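PDB 4DOO: fatty-acid-binding protein 1 from Arabidopsis thaliana, which binds fatty acids, preferentially saturated ones, through a plastid-located chalcone-isomerase-like domain and may take part in alpha-linolenic acid metabolism. Local coordinates for residues R101-R104 with N105-E109; L126-S129 with F130-L133; A191-D194 with F195-N198. One frame throughout, in Å; residues are numbered along the deposited sequence.

How the interactions relate
All three interactions are contacts between residues three or four apart within single helices, yet their chemistry follows their place in the fold. Interactions 1 and 2 lie on consecutive helices, 100-118 and 124-131, that touch: Phe107 CD1 is 3.8 Å from Phe130 CE2, and both residues belong to a lauric acid pocket. Interaction 1 is partly buried and lined with hydrocarbon on its ligand side; interaction 2 is a surface contact, rich in hydroxyls and with a bridging water. Interaction 3, on helix 189-202, lies on the opposite side of the chain's centre, with centres 27 and 29 Å from the other two; it joins a buried apolar face to a charged one.

Interaction 1: residues R101-R104 with N105-E109; sequences RSVR and NAFQE. With DAO (lauric acid), chain D; DAO (lauric acid), chain C.
Phe107 folds back over the preceding turn, where its ring meets Arg104: Phe107 CE2 lies 3.4 Å from Arg104 CA, which covers one face, and the carbonyl oxygen Arg104 O stands 3.7 Å above the ring plane, over its centre. A first torsion of 71°, which sets CG between the backbone N and the carbonyl carbon, produces this placement. Arg104 CG runs beside the same ring, 3.9 Å from Phe107 CE2; beyond it the chain is extended and carries the guanidinium, turned 80° from the ring, to a hydrogen bond from NH2 to Phe134 O. The methyl Val103 CG1, anti to its own N (chi1 170°), approaches Phe107 CD2 at 4.0 Å and lies 3.7 Å from C11 of lauric acid D. Ala106 CB comes to 3.5 Å from C8 of that ligand, while Phe107 CD2 is 3.9 Å from C8 of lauric acid C. Underneath, regular i to i+4 bonds hold the backbone, Phe107 N to Val103 O being 3.0 Å. The contact occupies the start of helix 100-118, where Phe107 meets Phe130 of helix 124-131 edge-to-face and Val103 packs on Leu98 and Ile140 in loops.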
loop_
_atom_site.group_PDB
_atom_site.type_symbol
_atom_site.label_atom_id
_atom_site.label_comp_id
_atom_site.label_asym_id
_atom_site.label_seq_id
_atom_site.Cartn_x
_atom_site.Cartn_y
_atom_site.Cartn_z
ATOM N N ARG A 101 11.598 3.871 17.669
ATOM C CA ARG A 101 11.660 5.327 17.578
ATOM C C ARG A 101 11.965 5.785 16.158
ATOM O O ARG A 101 11.307 6.680 15.629
ATOM C CB ARG A 101 12.724 5.869 18.536
ATOM C CG ARG A 101 12.427 5.599 20.009
ATOM C CD ARG A 101 13.607 5.989 20.894
ATOM N NE ARG A 101 14.787 5.177 20.608
ATOM C CZ ARG A 101 14.894 3.881 20.886
ATOM N NH1 ARG A 101 13.891 3.235 21.465
ATOM N NH2 ARG A 101 16.004 3.224 20.574
ATOM N N SER A 102 12.968 5.167 15.545
ATOM C CA SER A 102 13.358 5.508 14.185
ATOM C C SER A 102 12.197 5.266 13.228
ATOM O O SER A 102 11.895 6.105 12.381
ATOM C CB SER A 102 14.565 4.673 13.758
ATOM O OG SER A 102 15.004 5.030 12.460
ATOM N N VAL A 103 11.544 4.118 13.374
ATOM C CA VAL A 103 10.422 3.766 12.520
ATOM C C VAL A 103 9.275 4.767 12.634
ATOM O O VAL A 103 8.741 5.216 11.621
ATOM C CB VAL A 103 9.911 2.344 12.842
ATOM C CG1 VAL A 103 8.593 2.082 12.137
ATOM C CG2 VAL A 103 10.952 1.320 12.403
ATOM N N ARG A 104 8.901 5.121 13.861
ATOM C CA ARG A 104 7.818 6.079 14.071
ATOM C C ARG A 104 8.105 7.400 13.374
ATOM O O ARG A 104 7.230 7.971 12.723
ATOM C CB ARG A 104 7.592 6.310 15.568
ATOM C CG ARG A 104 6.791 5.198 16.208
ATOM C CD ARG A 104 6.776 5.269 17.723
ATOM N NE ARG A 104 5.902 4.232 18.262
ATOM C CZ ARG A 104 6.101 3.599 19.414
ATOM N NH1 ARG A 104 7.156 3.894 20.165
ATOM N NH2 ARG A 104 5.245 2.663 19.809
ATOM N N ASN A 105 9.334 7.885 13.512
ATOM C CA ASN A 105 9.717 9.137 12.871
ATOM C C ASN A 105 9.642 9.002 11.351
ATOM O O ASN A 105 9.245 9.939 10.657
ATOM C CB ASN A 105 11.137 9.533 13.292
ATOM C CG ASN A 105 11.175 10.207 14.655
ATOM O OD1 ASN A 105 10.288 10.007 15.485
ATOM N ND2 ASN A 105 12.214 11.002 14.894
ATOM N N ALA A 106 10.006 7.830 10.841
ATOM C CA ALA A 106 9.988 7.585 9.402
ATOM C C ALA A 106 8.592 7.579 8.790
ATOM O O ALA A 106 8.378 8.210 7.750
ATOM C CB ALA A 106 10.701 6.273 9.079
ATOM N N PHE A 107 7.637 6.877 9.403
ATOM C CA PHE A 107 6.300 6.869 8.817
ATOM C C PHE A 107 5.538 8.159 9.117
ATOM O O PHE A 107 4.595 8.502 8.413
ATOM C CB PHE A 107 5.496 5.610 9.225
ATOM C CG PHE A 107 5.044 5.573 10.663
ATOM C CD1 PHE A 107 4.098 6.475 11.144
ATOM C CD2 PHE A 107 5.515 4.581 11.518
ATOM C CE1 PHE A 107 3.627 6.389 12.451
ATOM C CE2 PHE A 107 5.048 4.485 12.833
ATOM C CZ PHE A 107 4.103 5.390 13.298
ATOM N N GLN A 108 5.952 8.887 10.147
ATOM C CA GLN A 108 5.288 10.149 10.445
ATOM C C GLN A 108 5.673 11.134 9.347
ATOM O O GLN A 108 4.867 11.971 8.936
ATOM C CB GLN A 108 5.702 10.666 11.824
ATOM C CG GLN A 108 4.911 10.009 12.946
ATOM C CD GLN A 108 5.563 10.158 14.308
ATOM O OE1 GLN A 108 4.982 9.785 15.325
ATOM N NE2 GLN A 108 6.777 10.693 14.332
ATOM N N GLU A 109 6.901 11.011 8.855
ATOM C CA GLU A 109 7.381 11.876 7.787
ATOM C C GLU A 109 6.747 11.511 6.441
ATOM O O GLU A 109 6.195 12.374 5.756
ATOM C CB GLU A 109 8.906 11.783 7.665
ATOM C CG GLU A 109 9.519 12.867 6.786
ATOM C CD GLU A 109 11.039 12.867 6.825
ATOM O OE1 GLU A 109 11.651 11.905 6.311
ATOM O OE2 GLU A 109 11.624 13.826 7.375
HETATM O O1 DAO D . 20.507 3.564 9.251
HETATM O O2 DAO D . 19.576 1.969 10.449
HETATM C C1 DAO D . 19.560 2.780 9.494
HETATM C C2 DAO D . 18.346 2.813 8.592
HETATM C C3 DAO D . 17.248 3.663 9.224
HETATM C C4 DAO D . 15.891 2.979 9.103
HETATM C C5 DAO D . 14.991 3.719 8.119
HETATM C C6 DAO D . 13.595 3.909 8.696
HETATM C C7 DAO D . 12.531 3.330 7.768
HETATM C C8 DAO D . 11.339 2.825 8.568
HETATM C C9 DAO D . 10.078 2.753 7.713
HETATM C C10 DAO D . 9.438 1.369 7.817
HETATM C C11 DAO D . 8.078 1.435 8.498
HETATM C C12 DAO D . 7.553 0.045 8.794
HETATM O O1 DAO C . 7.525 5.102 5.536
HETATM O O2 DAO C . 7.478 3.083 4.649
HETATM C C1 DAO C . 6.906 4.079 5.154
HETATM C C2 DAO C . 5.404 4.038 5.324
HETATM C C3 DAO C . 5.033 3.018 6.387
HETATM C C4 DAO C . 3.536 3.087 6.722
HETATM C C5 DAO C . 3.103 1.878 7.554
HETATM C C6 DAO C . 3.441 2.066 9.031
HETATM C C7 DAO C . 3.617 0.731 9.735
HETATM C C8 DAO C . 4.388 0.922 11.031
HETATM C C9 DAO C . 4.721 -0.411 11.677
HETATM C C10 DAO C . 5.421 -0.193 13.015
HETATM C C11 DAO C . 5.139 -1.351 13.966
HETATM C C12 DAO C . 6.001 -1.247 15.205
#

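Interaction 2: residues L126-S129 with F130-L133; sequences LLQS and FTSL
Phe130 opens the second half of the turn with its N bonded to Leu126 O at 3.3 Å and, weakly, to Leu127 O. With CG anti to the backbone N (chi1 179°), the Phe130 ring leads away from residues 126-129 and touches a lauric acid, meeting Phe134 edge-to-face. Thr131 follows: its N donates to Leu127 O at 3.0 Å, nearly straight at 168°, and OG1 lies 3.1 Å from that same oxygen. A water lies 2.8 Å from Thr131 OG1 and donates to Gln128 OE1 at 3.0 Å, bridging two side chains that cross obliquely. Helix 124-131 in this chalcone-isomerase-like fold packs on helix 100-118 through Leu126 and Leu127 and on helix 171-182 through Leu126 and Phe130. Ser132 then grips Gln128 O twice, N and OG each at 2.9 Å, from opposite faces of the carbonyl plane; the hydroxyl can turn back because OG sits beside the backbone N (chi1 -64°). The Gln128 chain bends at chi2, and its NE2 comes to 3.0 Å from Ser132 OG. Leu133 CG comes near Ser129 O, and the leucine side chain rests on Val158 of strand 155-160.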
loop_
_atom_site.group_PDB
_atom_site.type_symbol
_atom_site.label_atom_id
_atom_site.label_comp_id
_atom_site.label_asym_id
_atom_site.label_seq_id
_atom_site.Cartn_x
_atom_site.Cartn_y
_atom_site.Cartn_z
ATOM N N LEU A 126 -4.997 13.801 12.855
ATOM C CA LEU A 126 -5.241 12.649 12.004
ATOM C C LEU A 126 -3.997 11.766 12.025
ATOM O O LEU A 126 -4.088 10.556 12.240
ATOM C CB LEU A 126 -5.543 13.101 10.570
ATOM C CG LEU A 126 -5.762 11.966 9.563
ATOM C CD1 LEU A 126 -6.865 11.046 10.071
ATOM C CD2 LEU A 126 -6.118 12.546 8.201
ATOM N N LEU A 127 -2.836 12.381 11.816
ATOM C CA LEU A 127 -1.574 11.648 11.824
ATOM C C LEU A 127 -1.343 11.001 13.182
ATOM O O LEU A 127 -0.754 9.930 13.266
ATOM C CB LEU A 127 -0.397 12.577 11.496
ATOM C CG LEU A 127 0.993 11.920 11.474
ATOM C CD1 LEU A 127 1.036 10.812 10.424
ATOM C CD2 LEU A 127 2.057 12.970 11.177
ATOM N N GLN A 128 -1.809 11.646 14.247
ATOM C CA GLN A 128 -1.629 11.091 15.582
ATOM C C GLN A 128 -2.525 9.875 15.802
ATOM O O GLN A 128 -2.151 8.948 16.519
ATOM C CB GLN A 128 -1.915 12.151 16.653
ATOM C CG GLN A 128 -1.678 11.670 18.079
ATOM C CD GLN A 128 -0.305 11.045 18.270
ATOM O OE1 GLN A 128 0.723 11.667 17.989
ATOM N NE2 GLN A 128 -0.281 9.806 18.749
ATOM N N SER A 129 -3.705 9.874 15.189
ATOM C CA SER A 129 -4.615 8.742 15.336
ATOM C C SER A 129 -3.999 7.512 14.674
ATOM O O SER A 129 -4.254 6.374 15.084
ATOM C CB SER A 129 -5.979 9.055 14.704
ATOM O OG SER A 129 -5.880 9.238 13.303
ATOM N N PHE A 130 -3.188 7.745 13.646
ATOM C CA PHE A 130 -2.520 6.652 12.944
ATOM C C PHE A 130 -1.376 6.152 13.821
ATOM O O PHE A 130 -1.242 4.954 14.070
ATOM C CB PHE A 130 -1.968 7.134 11.600
ATOM C CG PHE A 130 -1.249 6.066 10.822
ATOM C CD1 PHE A 130 -1.929 4.939 10.368
ATOM C CD2 PHE A 130 0.110 6.184 10.550
ATOM C CE1 PHE A 130 -1.262 3.939 9.651
ATOM C CE2 PHE A 130 0.786 5.194 9.835
ATOM C CZ PHE A 130 0.096 4.069 9.385
ATOM N N THR A 131 -0.558 7.085 14.292
ATOM C CA THR A 131 0.574 6.761 15.154
ATOM C C THR A 131 0.137 5.940 16.369
ATOM O O THR A 131 0.787 4.955 16.733
ATOM C CB THR A 131 1.259 8.049 15.667
ATOM O OG1 THR A 131 1.788 8.784 14.556
ATOM C CG2 THR A 131 2.394 7.708 16.634
ATOM N N SER A 132 -0.965 6.353 16.992
ATOM C CA SER A 132 -1.484 5.675 18.175
ATOM C C SER A 132 -1.794 4.199 17.956
ATOM O O SER A 132 -1.853 3.427 18.912
ATOM C CB SER A 132 -2.742 6.388 18.687
ATOM O OG SER A 132 -2.438 7.704 19.119
ATOM N N LEU A 133 -1.998 3.804 16.706
ATOM C CA LEU A 133 -2.292 2.408 16.407
ATOM C C LEU A 133 -1.113 1.514 16.790
ATOM O O LEU A 133 -1.288 0.325 17.069
ATOM C CB LEU A 133 -2.603 2.233 14.917
ATOM C CG LEU A 133 -3.844 2.929 14.344
ATOM C CD1 LEU A 133 -3.932 2.646 12.848
ATOM C CD2 LEU A 133 -5.101 2.434 15.052
HETATM O O HOH W 1 1.829 11.488 15.227
#

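Interaction 3: residues A191-D194 with F195-N198; sequences ARED and FLDN
Leu196 N donates to Arg192 O at 2.9 Å with an N-H...O angle of 165°, and Asp197 N and Asn198 N repeat the i to i+4 bond to Glu193 O and Asp194 O. Above this backbone bond the same two residues touch again, Arg192 CG lying 4.0 Å from Leu196 CD1 as the side chains cross at a slant. Further out, Arg192 bends at chi3 (66°), which curls its guanidinium back alongside Glu193. There NE and NH2 of Arg192 both hold Glu193 OE2, each at 3.1 Å. The grip is side-on: the oxygen lies near the guanidinium plane, with NE meeting it nearly along its C-O axis and NH2 from above the carboxylate plane. NH1 bonds to Gly183 O, and Glu193 OE1 forms a salt bridge with Arg71. With an alanine at Arg192 the long side chain is gone, and Glu193 OE2 is likely to lose both donors while Leu196 CD1 loses its neighbour. On the buried side of helix 189-202, Phe195 and Leu196 reach Leu80 of helix 76-82, and Phe195 also Val47 of strand 39-50. A water donates to Asp194 OD2 at 3.0 Å and to Asp197 OD2 at 2.8 Å. Since Arg71 also pairs with Asp197 OD1, the arginines are likely to keep Glu193 and Asp197 ionised, while the shared water probably eases the approach of Asp194 OD2 to Asp197 OD2, 4.6 Å apart.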
loop_
_atom_site.group_PDB
_atom_site.type_symbol
_atom_site.label_atom_id
_atom_site.label_comp_id
_atom_site.label_asym_id
_atom_site.label_seq_id
_atom_site.Cartn_x
_atom_site.Cartn_y
_atom_site.Cartn_z
ATOM N N ALA A 191 7.051 -1.824 -8.958
ATOM C CA ALA A 191 5.880 -2.392 -8.305
ATOM C C ALA A 191 4.618 -1.657 -8.735
ATOM O O ALA A 191 3.569 -2.269 -8.906
ATOM C CB ALA A 191 6.030 -2.325 -6.783
ATOM N N ARG A 192 4.718 -0.342 -8.900
ATOM C CA ARG A 192 3.559 0.442 -9.309
ATOM C C ARG A 192 3.150 0.091 -10.732
ATOM O O ARG A 192 1.963 -0.040 -11.029
ATOM C CB ARG A 192 3.853 1.942 -9.234
ATOM C CG ARG A 192 2.654 2.792 -9.647
ATOM C CD ARG A 192 3.040 4.237 -9.875
ATOM N NE ARG A 192 3.928 4.395 -11.024
ATOM C CZ ARG A 192 4.547 5.530 -11.324
ATOM N NH1 ARG A 192 4.372 6.598 -10.555
ATOM N NH2 ARG A 192 5.334 5.600 -12.391
ATOM N N GLU A 193 4.136 -0.054 -11.614
ATOM C CA GLU A 193 3.852 -0.382 -13.002
ATOM C C GLU A 193 3.170 -1.741 -13.112
ATOM O O GLU A 193 2.217 -1.903 -13.877
ATOM C CB GLU A 193 5.141 -0.348 -13.825
ATOM C CG GLU A 193 5.768 1.043 -13.877
ATOM C CD GLU A 193 4.824 2.086 -14.465
ATOM O OE1 GLU A 193 4.542 2.016 -15.683
ATOM O OE2 GLU A 193 4.353 2.966 -13.711
ATOM N N ASP A 194 3.652 -2.713 -12.343
ATOM C CA ASP A 194 3.055 -4.041 -12.350
ATOM C C ASP A 194 1.635 -3.952 -11.812
ATOM O O ASP A 194 0.732 -4.602 -12.325
ATOM C CB ASP A 194 3.867 -5.012 -11.485
ATOM C CG ASP A 194 5.178 -5.416 -12.132
ATOM O OD1 ASP A 194 6.005 -6.073 -11.457
ATOM O OD2 ASP A 194 5.377 -5.080 -13.321
ATOM N N PHE A 195 1.439 -3.145 -10.774
ATOM C CA PHE A 195 0.115 -3.004 -10.186
ATOM C C PHE A 195 -0.884 -2.457 -11.198
ATOM O O PHE A 195 -1.983 -2.993 -11.341
ATOM C CB PHE A 195 0.167 -2.088 -8.951
ATOM C CG PHE A 195 -1.191 -1.692 -8.428
ATOM C CD1 PHE A 195 -1.855 -0.582 -8.945
ATOM C CD2 PHE A 195 -1.815 -2.439 -7.436
ATOM C CE1 PHE A 195 -3.123 -0.223 -8.481
ATOM C CE2 PHE A 195 -3.084 -2.086 -6.966
ATOM C CZ PHE A 195 -3.734 -0.977 -7.490
ATOM N N LEU A 196 -0.499 -1.393 -11.894
ATOM C CA LEU A 196 -1.367 -0.766 -12.882
ATOM C C LEU A 196 -1.603 -1.685 -14.081
ATOM O O LEU A 196 -2.716 -1.751 -14.611
ATOM C CB LEU A 196 -0.763 0.565 -13.333
ATOM C CG LEU A 196 -0.662 1.623 -12.227
ATOM C CD1 LEU A 196 0.068 2.868 -12.754
ATOM C CD2 LEU A 196 -2.063 1.985 -11.748
ATOM N N ASP A 197 -0.560 -2.394 -14.502
ATOM C CA ASP A 197 -0.686 -3.322 -15.621
ATOM C C ASP A 197 -1.673 -4.426 -15.261
ATOM O O ASP A 197 -2.568 -4.744 -16.041
ATOM C CB ASP A 197 0.659 -3.979 -15.974
ATOM C CG ASP A 197 1.612 -3.045 -16.714
ATOM O OD1 ASP A 197 1.161 -2.021 -17.266
ATOM O OD2 ASP A 197 2.825 -3.355 -16.759
ATOM N N ASN A 198 -1.516 -5.007 -14.072
ATOM C CA ASN A 198 -2.392 -6.094 -13.654
ATOM C C ASN A 198 -3.790 -5.638 -13.255
ATOM O O ASN A 198 -4.755 -6.390 -13.406
ATOM C CB ASN A 198 -1.736 -6.909 -12.525
ATOM C CG ASN A 198 -0.462 -7.607 -12.983
ATOM O OD1 ASN A 198 -0.404 -8.142 -14.096
ATOM N ND2 ASN A 198 0.563 -7.609 -12.132
HETATM O O HOH W 2 3.789 -5.767 -15.716
#